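Local coordinates for HDLP (histone deacetylase-like protein) (Aquifex aeolicus, PDB 1C3R) that probably removes acetyl groups from lysine side chains as a zinc-dependent relative of the histone deacetylases, and binds the inhibitor trichostatin A at its metal centre, at residues Ala169-Gly174 with Ala197-Lys202; Gly90-Val95 with Arg137-Cys142; Val4-Thr9 with Leu30-Lys35. The protein carries 2 engineered substitutions. One frame throughout, in Å; residues are numbered along the deposited sequence.

Contact 1. Residues Ala169-Gly174 with Ala197-Lys202. With ZN (zinc ion), chain C; TSN (trichostatin a), chain D; TSN (trichostatin a), chain F.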
loop_
_atom_site.group_PDB
_atom_site.type_symbol
_atom_site.label_atom_id
_atom_site.label_comp_id
_atom_site.label_asym_id
_atom_site.label_seq_id
_atom_site.Cartn_x
_atom_site.Cartn_y
_atom_site.Cartn_z
ATOM N N ALA A 169 14.509 -2.611 4.813
ATOM C CA ALA A 169 14.247 -1.618 3.770
ATOM C C ALA A 169 13.153 -0.604 4.124
ATOM O O ALA A 169 12.936 0.356 3.383
ATOM C CB ALA A 169 13.898 -2.318 2.446
ATOM N N HIS A 170 12.452 -0.816 5.236
ATOM C CA HIS A 170 11.416 0.129 5.652
ATOM C C HIS A 170 11.789 0.789 6.978
ATOM O O HIS A 170 12.461 0.190 7.811
ATOM C CB HIS A 170 10.058 -0.566 5.801
ATOM C CG HIS A 170 9.597 -1.264 4.562
ATOM N ND1 HIS A 170 9.977 -2.551 4.281
ATOM C CD2 HIS A 170 8.832 -0.787 3.545
ATOM C CE1 HIS A 170 9.440 -2.834 3.110
ATOM N NE2 HIS A 170 8.739 -1.796 2.618
ATOM N N HIS A 171 11.336 2.019 7.171
ATOM C CA HIS A 171 11.626 2.760 8.387
ATOM C C HIS A 171 10.948 2.168 9.619
ATOM O O HIS A 171 9.783 1.775 9.565
ATOM C CB HIS A 171 11.187 4.211 8.229
ATOM C CG HIS A 171 11.454 5.055 9.436
ATOM N ND1 HIS A 171 10.452 5.695 10.135
ATOM C CD2 HIS A 171 12.608 5.342 10.082
ATOM C CE1 HIS A 171 10.977 6.336 11.164
ATOM N NE2 HIS A 171 12.283 6.138 11.155
ATOM N N CYS A 172 11.688 2.126 10.726
ATOM C CA CYS A 172 11.191 1.603 11.993
ATOM C C CYS A 172 10.404 2.677 12.752
ATOM O O CYS A 172 10.795 3.095 13.846
ATOM C CB CYS A 172 12.369 1.099 12.841
ATOM S SG CYS A 172 13.751 2.285 13.040
ATOM N N ASP A 173 9.290 3.125 12.175
ATOM C CA ASP A 173 8.490 4.155 12.825
ATOM C C ASP A 173 8.086 3.796 14.259
ATOM O O ASP A 173 8.112 4.649 15.145
ATOM C CB ASP A 173 7.246 4.505 11.980
ATOM C CG ASP A 173 6.326 3.309 11.721
ATOM O OD1 ASP A 173 5.217 3.534 11.189
ATOM O OD2 ASP A 173 6.700 2.158 12.025
ATOM N N GLY A 174 7.737 2.536 14.501
ATOM C CA GLY A 174 7.353 2.148 15.849
ATOM C C GLY A 174 8.490 2.330 16.842
ATOM O O GLY A 174 8.310 2.896 17.919
ATOM N N ALA A 197 7.759 5.070 -0.150
ATOM C CA ALA A 197 7.571 3.777 0.492
ATOM C C ALA A 197 7.004 3.819 1.896
ATOM O O ALA A 197 7.107 4.819 2.600
ATOM C CB ALA A 197 8.891 3.018 0.501
ATOM N N PHE A 198 6.400 2.709 2.292
ATOM C CA PHE A 198 5.842 2.576 3.628
ATOM C C PHE A 198 7.027 2.621 4.592
ATOM O O PHE A 198 8.085 2.069 4.300
ATOM C CB PHE A 198 5.162 1.217 3.779
ATOM C CG PHE A 198 4.423 1.054 5.073
ATOM C CD1 PHE A 198 3.066 1.331 5.149
ATOM C CD2 PHE A 198 5.096 0.682 6.228
ATOM C CE1 PHE A 198 2.383 1.240 6.360
ATOM C CE2 PHE A 198 4.417 0.594 7.444
ATOM C CZ PHE A 198 3.062 0.871 7.508
ATOM N N PRO A 199 6.887 3.320 5.726
ATOM C CA PRO A 199 5.693 4.060 6.111
ATOM C C PRO A 199 5.907 5.361 5.343
ATOM O O PRO A 199 7.044 5.732 5.060
ATOM C CB PRO A 199 5.886 4.227 7.612
ATOM C CG PRO A 199 7.350 4.535 7.664
ATOM C CD PRO A 199 7.887 3.393 6.806
ATOM N N PHE A 200 4.846 6.055 4.996
ATOM C CA PHE A 200 5.013 7.276 4.248
ATOM C C PHE A 200 5.060 8.516 5.127
ATOM O O PHE A 200 5.554 9.548 4.699
ATOM C CB PHE A 200 3.878 7.385 3.234
ATOM C CG PHE A 200 3.684 6.136 2.416
ATOM C CD1 PHE A 200 2.934 5.072 2.912
ATOM C CD2 PHE A 200 4.278 6.007 1.166
ATOM C CE1 PHE A 200 2.777 3.895 2.171
ATOM C CE2 PHE A 200 4.129 4.835 0.416
ATOM C CZ PHE A 200 3.375 3.777 0.920
ATOM N N GLU A 201 4.575 8.394 6.362
ATOM C CA GLU A 201 4.496 9.514 7.302
ATOM C C GLU A 201 5.751 9.812 8.109
ATOM O O GLU A 201 5.913 10.913 8.636
ATOM C CB GLU A 201 3.361 9.269 8.293
ATOM C CG GLU A 201 2.037 8.958 7.655
ATOM C CD GLU A 201 1.003 8.591 8.688
ATOM O OE1 GLU A 201 0.724 9.437 9.563
ATOM O OE2 GLU A 201 0.480 7.460 8.626
ATOM N N LYS A 202 6.620 8.825 8.250
ATOM C CA LYS A 202 7.830 9.043 9.008
ATOM C C LYS A 202 9.013 8.390 8.346
ATOM O O LYS A 202 8.847 7.585 7.435
ATOM C CB LYS A 202 7.643 8.553 10.443
ATOM C CG LYS A 202 6.622 9.403 11.176
ATOM C CD LYS A 202 6.594 9.167 12.658
ATOM C CE LYS A 202 5.699 10.200 13.333
ATOM N NZ LYS A 202 5.712 10.061 14.820
HETATM ZN ZN ZN C . 10.501 -4.026 5.643
HETATM O O1 TSN D . 9.375 -3.658 7.548
HETATM O O2 TSN D . 8.277 -4.991 5.323
HETATM O O3 TSN D . 3.367 -3.663 -0.013
HETATM N N1 TSN D . 8.294 -3.206 6.786
HETATM N N2 TSN D . -1.684 -7.653 0.605
HETATM C C1 TSN D . 1.436 -4.708 0.903
HETATM C C2 TSN D . 0.469 -4.850 1.911
HETATM C C3 TSN D . -0.561 -5.789 1.848
HETATM C C4 TSN D . -0.667 -6.677 0.705
HETATM C C5 TSN D . 0.316 -6.522 -0.321
HETATM C C6 TSN D . 1.321 -5.576 -0.224
HETATM C C7 TSN D . 2.568 -3.731 0.909
HETATM C C8 TSN D . 2.758 -2.801 2.145
HETATM C C9 TSN D . 4.087 -3.119 2.792
HETATM C C10 TSN D . 4.386 -3.159 4.127
HETATM C C11 TSN D . 5.793 -3.516 4.438
HETATM C C12 TSN D . 6.296 -3.691 5.682
HETATM C C13 TSN D . 7.692 -4.050 5.885
HETATM C C14 TSN D . 2.722 -1.327 1.671
HETATM C C15 TSN D . 3.391 -2.871 5.248
HETATM C C17 TSN D . -1.728 -8.588 -0.539
HETATM C C16 TSN D . -2.697 -7.821 1.639
HETATM O O1 TSN F . -9.966 3.940 -6.935
HETATM O O2 TSN F . -7.313 4.548 -6.978
HETATM O O3 TSN F . -0.842 2.544 -4.245
HETATM N N1 TSN F . -9.138 3.771 -5.832
HETATM N N2 TSN F . 2.004 7.538 -1.255
HETATM C C1 TSN F . -0.443 4.304 -2.693
HETATM C C2 TSN F . -0.816 5.062 -1.564
HETATM C C3 TSN F . -0.051 6.114 -1.065
HETATM C C4 TSN F . 1.203 6.477 -1.720
HETATM C C5 TSN F . 1.582 5.698 -2.868
HETATM C C6 TSN F . 0.793 4.655 -3.330
HETATM C C7 TSN F . -1.225 3.173 -3.265
HETATM C C8 TSN F . -2.596 2.815 -2.617
HETATM C C9 TSN F . -3.687 3.109 -3.630
HETATM C C10 TSN F . -4.960 3.563 -3.400
HETATM C C11 TSN F . -5.777 3.769 -4.627
HETATM C C12 TSN F . -7.122 3.924 -4.660
HETATM C C13 TSN F . -7.823 4.121 -5.932
HETATM C C14 TSN F . -2.586 1.318 -2.215
HETATM C C15 TSN F . -5.534 3.859 -2.019
HETATM C C17 TSN F . 3.258 7.896 -1.942
HETATM C C16 TSN F . 1.638 8.328 -0.094
HETATM O O HOH W 1 10.469 3.284 4.461
#
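The imidazole of His170 turns its edge to the backbone of Phe198, with CD2 3.0 Å from Phe198 O and the oxygen near the ring plane. Its rotation, CG anti to the carbonyl carbon (chi1 -57°), presents CD2 to that oxygen and ND1, on the far side of the ring, to the zinc ion at 2.1 Å. Asp168, Asp258 and both hydroxamate oxygens of trichostatin A complete five-fold coordination, and hydroxamate carbon C13 lies over one face of the imidazole. Phe198 lines the same inhibitor: methyl C15 sits 3.9 Å above the centre of its ring, while Pro199 CB packs off-centre on the opposite face. A water ties the backbones together, accepting from His171 N at 3.1 Å and donating to Phe198 O at 2.7 Å. Pro199, which follows a cis peptide bond, wedges between two side chains. His171 CB rests 3.7 Å from Pro199 CD, and the Asp173 and Pro199 side chains run past one another, Asp173 OD1 3.7 Å from Pro199 CB. Beyond them the imidazole of His171 reaches the backbone carbonyl of Lys202. The Asp173 carboxylate is gripped from outside the contact, its OD2 by His132 ND1, consistent with the charge relay of this enzyme family. Glu201 forms a salt bridge with Arg83 of the second subunit. Residues 169-174 lead from the end of strand 162-166 into helix 173-178, with Cys172 at the N-cap position, and lie against strand 185-192, whereas 197-202 belongs to the loop joining that strand to strand 217-222.

Contact 2. Residues Gly90-Val95 with Arg137-Cys142. With TSN (trichostatin a), chain D.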
loop_
_atom_site.group_PDB
_atom_site.type_symbol
_atom_site.label_atom_id
_atom_site.label_comp_id
_atom_site.label_asym_id
_atom_site.label_seq_id
_atom_site.Cartn_x
_atom_site.Cartn_y
_atom_site.Cartn_z
ATOM N N GLY A 90 -7.964 -5.564 9.770
ATOM C CA GLY A 90 -7.915 -5.182 8.371
ATOM C C GLY A 90 -7.013 -6.132 7.608
ATOM O O GLY A 90 -6.628 -7.172 8.138
ATOM N N TYR A 91 -6.658 -5.774 6.375
ATOM C CA TYR A 91 -5.800 -6.623 5.552
ATOM C C TYR A 91 -4.346 -6.543 6.003
ATOM O O TYR A 91 -3.563 -7.460 5.770
ATOM C CB TYR A 91 -5.892 -6.198 4.081
ATOM C CG TYR A 91 -5.335 -4.813 3.809
ATOM C CD1 TYR A 91 -3.961 -4.604 3.664
ATOM C CD2 TYR A 91 -6.182 -3.707 3.729
ATOM C CE1 TYR A 91 -3.445 -3.325 3.443
ATOM C CE2 TYR A 91 -5.679 -2.425 3.510
ATOM C CZ TYR A 91 -4.312 -2.241 3.366
ATOM O OH TYR A 91 -3.830 -0.976 3.127
ATOM N N GLU A 92 -3.997 -5.445 6.658
ATOM C CA GLU A 92 -2.628 -5.229 7.097
ATOM C C GLU A 92 -2.256 -6.053 8.325
ATOM O O GLU A 92 -1.259 -6.771 8.316
ATOM C CB GLU A 92 -2.429 -3.748 7.388
ATOM C CG GLU A 92 -0.988 -3.309 7.489
ATOM C CD GLU A 92 -0.867 -1.834 7.832
ATOM O OE1 GLU A 92 -0.966 -1.483 9.026
ATOM O OE2 GLU A 92 -0.696 -1.021 6.900
ATOM N N ASN A 93 -3.073 -5.951 9.372
ATOM C CA ASN A 93 -2.833 -6.653 10.625
ATOM C C ASN A 93 -4.094 -7.451 10.952
ATOM O O ASN A 93 -4.826 -7.122 11.883
ATOM C CB ASN A 93 -2.561 -5.613 11.707
ATOM C CG ASN A 93 -1.581 -4.540 11.239
ATOM O OD1 ASN A 93 -0.439 -4.839 10.900
ATOM N ND2 ASN A 93 -2.032 -3.289 11.202
ATOM N N PRO A 94 -4.361 -8.510 10.180
ATOM C CA PRO A 94 -5.526 -9.386 10.328
ATOM C C PRO A 94 -5.561 -10.297 11.547
ATOM O O PRO A 94 -4.589 -10.412 12.301
ATOM C CB PRO A 94 -5.484 -10.195 9.043
ATOM C CG PRO A 94 -3.973 -10.408 8.897
ATOM C CD PRO A 94 -3.549 -8.955 9.031
ATOM N N VAL A 95 -6.710 -10.942 11.725
ATOM C CA VAL A 95 -6.904 -11.892 12.803
ATOM C C VAL A 95 -6.226 -13.184 12.370
ATOM O O VAL A 95 -6.338 -13.589 11.210
ATOM C CB VAL A 95 -8.404 -12.178 13.031
ATOM C CG1 VAL A 95 -8.573 -13.333 14.001
ATOM C CG2 VAL A 95 -9.085 -10.939 13.567
ATOM N N ARG A 137 -1.042 -0.086 19.452
ATOM C CA ARG A 137 -1.686 -0.291 18.166
ATOM C C ARG A 137 -0.822 -1.063 17.177
ATOM O O ARG A 137 0.398 -0.882 17.119
ATOM C CB ARG A 137 -2.063 1.068 17.570
ATOM C CG ARG A 137 -3.234 0.987 16.620
ATOM C CD ARG A 137 -3.519 2.299 15.906
ATOM N NE ARG A 137 -4.821 2.233 15.246
ATOM C CZ ARG A 137 -5.218 3.039 14.271
ATOM N NH1 ARG A 137 -4.409 3.992 13.827
ATOM N NH2 ARG A 137 -6.425 2.894 13.742
ATOM N N ALA A 138 -1.464 -1.932 16.403
ATOM C CA ALA A 138 -0.759 -2.724 15.406
ATOM C C ALA A 138 -0.432 -1.824 14.229
ATOM O O ALA A 138 -1.138 -0.852 13.978
ATOM C CB ALA A 138 -1.625 -3.879 14.949
ATOM N N ASN A 139 0.629 -2.155 13.501
ATOM C CA ASN A 139 1.038 -1.348 12.360
ATOM C C ASN A 139 2.012 -2.096 11.456
ATOM O O ASN A 139 2.878 -2.843 11.927
ATOM C CB ASN A 139 1.656 -0.034 12.865
ATOM C CG ASN A 139 2.133 0.867 11.742
ATOM O OD1 ASN A 139 1.425 1.072 10.767
ATOM N ND2 ASN A 139 3.334 1.428 11.889
ATOM N N GLY A 140 1.842 -1.910 10.151
ATOM C CA GLY A 140 2.707 -2.550 9.170
ATOM C C GLY A 140 2.977 -4.031 9.348
ATOM O O GLY A 140 4.130 -4.456 9.257
ATOM N N PHE A 141 1.930 -4.819 9.584
ATOM C CA PHE A 141 2.057 -6.274 9.767
ATOM C C PHE A 141 2.524 -6.645 11.174
ATOM O O PHE A 141 2.532 -7.823 11.540
ATOM C CB PHE A 141 3.072 -6.878 8.780
ATOM C CG PHE A 141 2.770 -6.617 7.327
ATOM C CD1 PHE A 141 3.730 -6.898 6.360
ATOM C CD2 PHE A 141 1.537 -6.112 6.917
ATOM C CE1 PHE A 141 3.474 -6.683 5.007
ATOM C CE2 PHE A 141 1.268 -5.895 5.569
ATOM C CZ PHE A 141 2.240 -6.181 4.610
ATOM N N CYS A 142 2.925 -5.652 11.958
ATOM C CA CYS A 142 3.428 -5.913 13.303
ATOM C C CYS A 142 2.396 -5.717 14.411
ATOM O O CYS A 142 1.726 -4.687 14.476
ATOM C CB CYS A 142 4.635 -5.013 13.588
ATOM S SG CYS A 142 6.040 -5.240 12.449
HETATM O O1 TSN D . 9.375 -3.658 7.548
HETATM O O2 TSN D . 8.277 -4.991 5.323
HETATM O O3 TSN D . 3.367 -3.663 -0.013
HETATM N N1 TSN D . 8.294 -3.206 6.786
HETATM N N2 TSN D . -1.684 -7.653 0.605
HETATM C C1 TSN D . 1.436 -4.708 0.903
HETATM C C2 TSN D . 0.469 -4.850 1.911
HETATM C C3 TSN D . -0.561 -5.789 1.848
HETATM C C4 TSN D . -0.667 -6.677 0.705
HETATM C C5 TSN D . 0.316 -6.522 -0.321
HETATM C C6 TSN D . 1.321 -5.576 -0.224
HETATM C C7 TSN D . 2.568 -3.731 0.909
HETATM C C8 TSN D . 2.758 -2.801 2.145
HETATM C C9 TSN D . 4.087 -3.119 2.792
HETATM C C10 TSN D . 4.386 -3.159 4.127
HETATM C C11 TSN D . 5.793 -3.516 4.438
HETATM C C12 TSN D . 6.296 -3.691 5.682
HETATM C C13 TSN D . 7.692 -4.050 5.885
HETATM C C14 TSN D . 2.722 -1.327 1.671
HETATM C C15 TSN D . 3.391 -2.871 5.248
HETATM C C17 TSN D . -1.728 -8.588 -0.539
HETATM C C16 TSN D . -2.697 -7.821 1.639
HETATM O O HOH W 2 -1.061 0.882 9.939
#
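Asn93 reaches into the turn that carries Phe141, its OD1 2.7 Å from Phe141 N in a weak, bent bond (128° at the hydrogen). Beside it Glu92 OE1 takes Gly140 N at 3.1 Å, also weakly, and through its anti lone pair accepts Asn93 ND2 at 3.0 Å. The two side chains thus grip successive amides of the type I' turn from Asn139 to Cys142, in which Gly140 adopts a positive phi. Packing is tight here too: Phe141 CD2 presses to 3.2 Å from Glu92 O, a buried carbonyl with no hydrogen-bond partner. The other flank is looser and hydrated. There a water donates to both Glu92 OE1 and Asn139 OD1, while the Asn139 amide nitrogen hydrogen-bonds to Asp173. Phe141 forms a wall of the inhibitor channel: methyl C15 of trichostatin A lies 3.5 Å above one face of the Phe141 ring, off-centre toward its rim, and Phe141 CZ is 3.5 Å from inhibitor C2. With an alanine in place of Phe141 the ring is gone, and the channel would probably gape on that side, C15 keeping only the Phe198 ring. Segment 90-95 lies in the loop between helix 82-86 and helix 98-118; the loop from strand 122-125 to helix 146-156 holds segment 137-142.

Contact 3. Residues Val4-Thr9 with Leu30-Lys35. Unlike the reference sequence in segment 30-35: Lys35 (reference Leu).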
loop_
_atom_site.group_PDB
_atom_site.type_symbol
_atom_site.label_atom_id
_atom_site.label_comp_id
_atom_site.label_asym_id
_atom_site.label_seq_id
_atom_site.Cartn_x
_atom_site.Cartn_y
_atom_site.Cartn_z
ATOM N N VAL A 4 27.786 -19.477 20.002
ATOM C CA VAL A 4 26.885 -18.941 18.996
ATOM C C VAL A 4 25.591 -19.745 18.963
ATOM O O VAL A 4 25.598 -20.942 18.694
ATOM C CB VAL A 4 27.560 -18.983 17.613
ATOM C CG1 VAL A 4 26.684 -18.296 16.566
ATOM C CG2 VAL A 4 28.930 -18.329 17.705
ATOM N N LYS A 5 24.478 -19.076 19.232
ATOM C CA LYS A 5 23.185 -19.741 19.255
ATOM C C LYS A 5 22.180 -19.160 18.269
ATOM O O LYS A 5 22.278 -18.004 17.867
ATOM C CB LYS A 5 22.586 -19.662 20.665
ATOM C CG LYS A 5 23.339 -20.435 21.749
ATOM C CD LYS A 5 23.241 -21.938 21.531
ATOM C CE LYS A 5 23.871 -22.716 22.682
ATOM N NZ LYS A 5 25.320 -22.415 22.841
ATOM N N LEU A 6 21.213 -19.990 17.893
ATOM C CA LEU A 6 20.137 -19.591 17.002
ATOM C C LEU A 6 18.855 -19.861 17.791
ATOM O O LEU A 6 18.651 -20.963 18.297
ATOM C CB LEU A 6 20.168 -20.423 15.717
ATOM C CG LEU A 6 19.172 -20.094 14.589
ATOM C CD1 LEU A 6 17.758 -20.427 15.015
ATOM C CD2 LEU A 6 19.290 -18.635 14.213
ATOM N N ILE A 7 18.010 -18.847 17.925
ATOM C CA ILE A 7 16.764 -19.008 18.661
ATOM C C ILE A 7 15.633 -19.203 17.660
ATOM O O ILE A 7 15.455 -18.396 16.748
ATOM C CB ILE A 7 16.463 -17.774 19.550
ATOM C CG1 ILE A 7 17.453 -17.692 20.719
ATOM C CG2 ILE A 7 15.069 -17.888 20.134
ATOM C CD1 ILE A 7 18.894 -17.506 20.331
ATOM N N GLY A 8 14.882 -20.288 17.818
ATOM C CA GLY A 8 13.788 -20.550 16.905
ATOM C C GLY A 8 13.054 -21.841 17.202
ATOM O O GLY A 8 13.341 -22.530 18.182
ATOM N N THR A 9 12.099 -22.160 16.339
ATOM C CA THR A 9 11.285 -23.359 16.459
ATOM C C THR A 9 10.475 -23.548 15.186
ATOM O O THR A 9 10.183 -22.586 14.486
ATOM C CB THR A 9 10.292 -23.248 17.622
ATOM O OG1 THR A 9 9.429 -24.390 17.618
ATOM C CG2 THR A 9 9.451 -21.988 17.483
ATOM N N LEU A 30 11.200 -22.205 7.805
ATOM C CA LEU A 30 11.832 -22.527 6.526
ATOM C C LEU A 30 13.333 -22.460 6.760
ATOM O O LEU A 30 14.083 -23.355 6.364
ATOM C CB LEU A 30 11.467 -21.499 5.441
ATOM C CG LEU A 30 11.581 -21.934 3.967
ATOM C CD1 LEU A 30 11.717 -20.696 3.100
ATOM C CD2 LEU A 30 12.775 -22.830 3.735
ATOM N N LEU A 31 13.764 -21.381 7.407
ATOM C CA LEU A 31 15.173 -21.177 7.700
ATOM C C LEU A 31 15.720 -22.431 8.399
ATOM O O LEU A 31 16.719 -23.007 7.974
ATOM C CB LEU A 31 15.342 -19.970 8.620
ATOM C CG LEU A 31 16.704 -19.263 8.627
ATOM C CD1 LEU A 31 16.888 -18.533 9.949
ATOM C CD2 LEU A 31 17.818 -20.255 8.447
ATOM N N LEU A 32 15.057 -22.858 9.468
ATOM C CA LEU A 32 15.499 -24.034 10.216
ATOM C C LEU A 32 15.599 -25.288 9.343
ATOM O O LEU A 32 16.618 -25.981 9.365
ATOM C CB LEU A 32 14.560 -24.303 11.402
ATOM C CG LEU A 32 14.362 -23.180 12.428
ATOM C CD1 LEU A 32 13.429 -23.655 13.540
ATOM C CD2 LEU A 32 15.690 -22.769 13.009
ATOM N N ARG A 33 14.553 -25.589 8.579
ATOM C CA ARG A 33 14.583 -26.769 7.719
ATOM C C ARG A 33 15.650 -26.649 6.641
ATOM O O ARG A 33 16.284 -27.632 6.273
ATOM C CB ARG A 33 13.222 -26.999 7.058
ATOM C CG ARG A 33 12.108 -27.381 8.019
ATOM C CD ARG A 33 10.798 -27.577 7.269
ATOM N NE ARG A 33 9.712 -27.998 8.148
ATOM C CZ ARG A 33 9.680 -29.156 8.800
ATOM N NH1 ARG A 33 10.678 -30.020 8.677
ATOM N NH2 ARG A 33 8.647 -29.449 9.580
ATOM N N PHE A 34 15.847 -25.438 6.140
ATOM C CA PHE A 34 16.830 -25.203 5.090
ATOM C C PHE A 34 18.230 -25.495 5.620
ATOM O O PHE A 34 18.991 -26.240 5.004
ATOM C CB PHE A 34 16.757 -23.749 4.617
ATOM C CG PHE A 34 17.546 -23.475 3.368
ATOM C CD1 PHE A 34 17.121 -23.974 2.139
ATOM C CD2 PHE A 34 18.711 -22.719 3.419
ATOM C CE1 PHE A 34 17.845 -23.722 0.971
ATOM C CE2 PHE A 34 19.446 -22.459 2.261
ATOM C CZ PHE A 34 19.011 -22.963 1.030
ATOM N N LYS A 35 18.570 -24.905 6.763
ATOM C CA LYS A 35 19.885 -25.121 7.348
ATOM C C LYS A 35 20.088 -26.592 7.658
ATOM O O LYS A 35 21.179 -27.132 7.463
ATOM C CB LYS A 35 20.061 -24.292 8.620
ATOM C CG LYS A 35 20.085 -22.805 8.371
ATOM C CD LYS A 35 20.337 -22.013 9.636
ATOM C CE LYS A 35 19.176 -22.112 10.614
ATOM N NZ LYS A 35 18.873 -23.509 11.046
#
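Leu32 and Leu6 meet obliquely in the core of a beta-alpha-beta unit made of strand 4-8, helix 28-37 and strand 46-48, toward one edge of the parallel sheet of this arginase-like deacetylase fold. Helix segment 30-35 runs obliquely against the strand, 10.3 Å away axis to axis, with 134° between their directions. Both leucines point at each other from their own elements. Leu6 swings CG anti to the backbone N (chi1 -176°), which carries CD1 toward the helix, where it touches Leu32 CD2 at 3.7 Å. The two methyls of Leu32 part company: CD2 meets Leu6, and CD1 reaches the end of the strand, over the backbone of Gly8 and Thr9. Gly8 has no side chain, and Leu32 CD1 lies close over its backbone, 4.1 Å from Gly8 C. One turn further along, Lys35, where the reference sequence has leucine, brings its aliphatic chain to the flank of Leu6, CE lying 4.5 Å from Leu6 CG. Trp310 of helix 299-314 touches both Leu6 and Lys35, and Leu46 of the neighbouring strand also packs on Leu6. Thr9 turns its side chain away from the helix and bonds Asp11 through OG1. Its backbone N is buried without a hydrogen-bond partner, with the methyl group of Leu32 CD1 3.4 Å from Thr9 N.

Contacts 1 and 2 adjoin, their centres 14 Å apart, and together frame the trichostatin A channel. Methyl C15 of the inhibitor is held between rings contributed by the two contacts, and Phe198 CZ packs 3.8 Å from Gly140 CA. A probable hydrogen bond joins the two contacts directly, Asp173 OD1 to Asn139 ND2 at 2.9 Å. Contact 1 supplies a zinc ligand, whereas the Phe141 side chain of contact 2 stays about 7 Å from the metal. Both also reach the second subunit. Contact 3 is remote, its nearest atoms about 17 Å from contact 1 and about 16 Å from contact 2, across the chain's centre from contact 1 and away from the annotated sites.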